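Local coordinates for protein beta-galactosidase (Geobacillus stearothermophilus, PDB 4OIF) that probably hydrolyses terminal non-reducing beta-D-galactose residues from beta-D-galactosides as a trimeric, zinc-binding GH42 glycosidase, at residues R452-D457 with E609-L614. Residues are numbered along the deposited sequence; the frame is centred on the assembly and turned at random.
Sequences RDIPVD and ELMEKL
M611 reaches from the helix 600-613 to the side chains of I454 and R452, and its side chain is the whole of the helix's share in the contact. The end methyl of I454 lies against the methionine shaft, with CD1 3.6 Å from both CG and SD of M611. On the R452 side the touching group is aliphatic: CG of R452 lies 3.9 Å from SD of M611, and CE of M611 is likewise 3.9 Å from CG of R452. The methionine chain runs extended beyond CG (chi2 164°, chi3 -171°), which lays SD and CE along CD1 of I454 and CG of R452. In the trimerisation domain this joins the turn between helix 438-451 and strand 456-459 to the end of a helix far later in the chain. Shortening M611 to an alanine is likely to leave a gap beside CD1 of I454 and take away the apolar partner of the R452 methylenes. F449, from helix 438-451, and L616 touch both I454 and M611, extending the apolar cluster. The guanidinium of R452 turns to other partners, NE bonding to OE1 of Q608, three residues before M611. D453, the first residue to leave helical geometry after helix 438-451, takes a positive phi in a Schellman motif and leads the chain into I454.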
ATOM      1  N   ARG A 452      39.536   1.279  -5.076  1.00  9.59           N
ATOM      2  CA  ARG A 452      40.941   1.578  -5.298  1.00 13.09           C
ATOM      3  C   ARG A 452      41.519   2.531  -4.248  1.00 14.84           C
ATOM      4  O   ARG A 452      42.689   2.914  -4.326  1.00 16.71           O
ATOM      5  CB  ARG A 452      41.131   2.188  -6.684  1.00 15.65           C
ATOM      6  CG  ARG A 452      40.930   1.221  -7.820  1.00 21.10           C
ATOM      7  CD  ARG A 452      42.163   0.383  -8.034  1.00 30.48           C
ATOM      8  NE  ARG A 452      42.059  -0.366  -9.276  1.00 40.63           N
ATOM      9  CZ  ARG A 452      42.065  -1.692  -9.350  1.00 50.88           C
ATOM     10  NH1 ARG A 452      42.180  -2.418  -8.245  1.00 47.39           N
ATOM     11  NH2 ARG A 452      41.959  -2.288 -10.532  1.00 56.53           N
ATOM     12  N   ASP A 453      40.696   2.938  -3.292  1.00 12.57           N
ATOM     13  CA  ASP A 453      41.160   3.782  -2.198  1.00 12.61           C
ATOM     14  C   ASP A 453      41.606   5.130  -2.740  1.00 14.11           C
ATOM     15  O   ASP A 453      42.515   5.769  -2.213  1.00 14.63           O
ATOM     16  CB  ASP A 453      42.293   3.089  -1.436  1.00 11.40           C
ATOM     17  CG  ASP A 453      41.921   1.682  -1.017  1.00 16.86           C
ATOM     18  OD1 ASP A 453      40.777   1.491  -0.555  1.00 13.61           O
ATOM     19  OD2 ASP A 453      42.747   0.763  -1.179  1.00 13.58           O
ATOM     20  N   ILE A 454      40.958   5.556  -3.811  1.00 11.33           N
ATOM     21  CA  ILE A 454      41.242   6.854  -4.387  1.00 14.86           C
ATOM     22  C   ILE A 454      40.345   7.914  -3.755  1.00 14.71           C
ATOM     23  O   ILE A 454      39.121   7.781  -3.758  1.00 15.83           O
ATOM     24  CB  ILE A 454      41.063   6.825  -5.900  1.00 14.48           C
ATOM     25  CG1 ILE A 454      42.118   5.890  -6.494  1.00 13.01           C
ATOM     26  CG2 ILE A 454      41.173   8.221  -6.467  1.00 12.32           C
ATOM     27  CD1 ILE A 454      42.260   5.992  -7.968  1.00 28.52           C
ATOM     28  N   PRO A 455      40.957   8.957  -3.180  1.00 14.81           N
ATOM     29  CA  PRO A 455      40.168   9.956  -2.457  1.00 13.33           C
ATOM     30  C   PRO A 455      39.168  10.609  -3.398  1.00 12.97           C
ATOM     31  O   PRO A 455      39.501  10.862  -4.555  1.00  9.63           O
ATOM     32  CB  PRO A 455      41.220  10.959  -1.960  1.00  6.88           C
ATOM     33  CG  PRO A 455      42.509  10.217  -2.006  1.00 13.86           C
ATOM     34  CD  PRO A 455      42.394   9.278  -3.170  1.00 12.95           C
ATOM     35  N   VAL A 456      37.951  10.835  -2.916  1.00 10.44           N
ATOM     36  CA  VAL A 456      36.919  11.469  -3.720  1.00 12.98           C
ATOM     37  C   VAL A 456      36.200  12.542  -2.911  1.00 12.57           C
ATOM     38  O   VAL A 456      35.858  12.327  -1.748  1.00 10.37           O
ATOM     39  CB  VAL A 456      35.887  10.439  -4.249  1.00 14.00           C
ATOM     40  CG1 VAL A 456      34.738  11.143  -4.959  1.00  9.02           C
ATOM     41  CG2 VAL A 456      36.556   9.461  -5.186  1.00  8.97           C
ATOM     42  N   ASP A 457      36.023  13.709  -3.518  1.00  8.88           N
ATOM     43  CA  ASP A 457      35.100  14.707  -3.012  1.00  9.05           C
ATOM     44  C   ASP A 457      33.770  14.523  -3.729  1.00 12.55           C
ATOM     45  O   ASP A 457      33.739  14.399  -4.957  1.00 11.31           O
ATOM     46  CB  ASP A 457      35.626  16.126  -3.251  1.00 11.29           C
ATOM     47  CG  ASP A 457      36.653  16.567  -2.221  1.00 11.60           C
ATOM     48  OD1 ASP A 457      37.066  15.756  -1.366  1.00 13.83           O
ATOM     49  OD2 ASP A 457      37.056  17.739  -2.281  1.00 16.10           O
ATOM     50  N   GLU A 609      41.004   2.942 -16.664  1.00 21.59           N
ATOM     51  CA  GLU A 609      41.695   3.661 -17.727  1.00 15.41           C
ATOM     52  C   GLU A 609      41.841   5.128 -17.394  1.00 11.42           C
ATOM     53  O   GLU A 609      42.904   5.710 -17.628  1.00 12.78           O
ATOM     54  CB  GLU A 609      40.977   3.506 -19.058  1.00 12.04           C
ATOM     55  CG  GLU A 609      41.177   2.150 -19.679  1.00 27.82           C
ATOM     56  CD  GLU A 609      41.579   2.252 -21.123  1.00 39.22           C
ATOM     57  OE1 GLU A 609      41.709   3.395 -21.611  1.00 46.22           O
ATOM     58  OE2 GLU A 609      41.753   1.194 -21.767  1.00 49.87           O
ATOM     59  N   LEU A 610      40.793   5.737 -16.849  1.00 13.46           N
ATOM     60  CA  LEU A 610      40.959   7.147 -16.469  1.00 14.08           C
ATOM     61  C   LEU A 610      41.989   7.349 -15.334  1.00 21.34           C
ATOM     62  O   LEU A 610      42.653   8.382 -15.275  1.00 20.58           O
ATOM     63  CB  LEU A 610      39.616   7.763 -16.075  1.00 10.15           C
ATOM     64  CG  LEU A 610      38.789   8.184 -17.294  1.00 16.81           C
ATOM     65  CD1 LEU A 610      37.428   8.756 -16.888  1.00  8.65           C
ATOM     66  CD2 LEU A 610      39.563   9.190 -18.151  1.00 14.54           C
ATOM     67  N   MET A 611      42.130   6.362 -14.450  1.00 18.96           N
ATOM     68  CA  MET A 611      43.055   6.440 -13.313  1.00 13.16           C
ATOM     69  C   MET A 611      44.502   6.320 -13.780  1.00 19.12           C
ATOM     70  O   MET A 611      45.400   6.972 -13.248  1.00 17.39           O
ATOM     71  CB  MET A 611      42.774   5.333 -12.289  1.00 14.15           C
ATOM     72  CG  MET A 611      41.526   5.475 -11.424  1.00 10.88           C
ATOM     73  SD  MET A 611      41.144   3.879 -10.645  1.00 18.74           S
ATOM     74  CE  MET A 611      39.529   4.196  -9.936  1.00 20.11           C
ATOM     75  N   GLU A 612      44.738   5.451 -14.754  1.00 12.75           N
ATOM     76  CA  GLU A 612      46.066   5.362 -15.327  1.00  9.42           C
ATOM     77  C   GLU A 612      46.357   6.635 -16.115  1.00 18.77           C
ATOM     78  O   GLU A 612      47.413   7.246 -15.951  1.00 18.45           O
ATOM     79  CB  GLU A 612      46.187   4.116 -16.200  1.00 15.64           C
ATOM     80  CG  GLU A 612      46.130   2.828 -15.387  1.00 27.64           C
ATOM     81  CD  GLU A 612      45.944   1.587 -16.239  1.00 38.73           C
ATOM     82  OE1 GLU A 612      45.830   1.720 -17.476  1.00 48.83           O
ATOM     83  OE2 GLU A 612      45.903   0.477 -15.665  1.00 40.53           O
ATOM     84  N   LYS A 613      45.397   7.050 -16.938  1.00 17.98           N
ATOM     85  CA  LYS A 613      45.551   8.232 -17.776  1.00 15.47           C
ATOM     86  C   LYS A 613      45.881   9.486 -16.968  1.00 25.66           C
ATOM     87  O   LYS A 613      46.746  10.265 -17.350  1.00 26.98           O
ATOM     88  CB  LYS A 613      44.282   8.459 -18.594  1.00 23.91           C
ATOM     89  CG  LYS A 613      44.454   9.367 -19.798  1.00 21.36           C
ATOM     90  CD  LYS A 613      43.174   9.394 -20.637  1.00 29.06           C
ATOM     91  CE  LYS A 613      43.425   9.945 -22.032  1.00 43.33           C
ATOM     92  NZ  LYS A 613      44.092  11.278 -21.976  1.00 45.78           N
ATOM     93  N   LEU A 614      45.206   9.664 -15.840  1.00 16.30           N
ATOM     94  CA  LEU A 614      45.352  10.876 -15.049  1.00 14.99           C
ATOM     95  C   LEU A 614      46.243  10.701 -13.829  1.00 18.56           C
ATOM     96  O   LEU A 614      46.372  11.626 -13.017  1.00 24.03           O
ATOM     97  CB  LEU A 614      43.984  11.369 -14.590  1.00 22.00           C
ATOM     98  CG  LEU A 614      43.022  11.685 -15.713  1.00 19.85           C
ATOM     99  CD1 LEU A 614      41.732  12.211 -15.121  1.00 13.84           C
ATOM    100  CD2 LEU A 614      43.674  12.702 -16.625  1.00 14.27           C
TER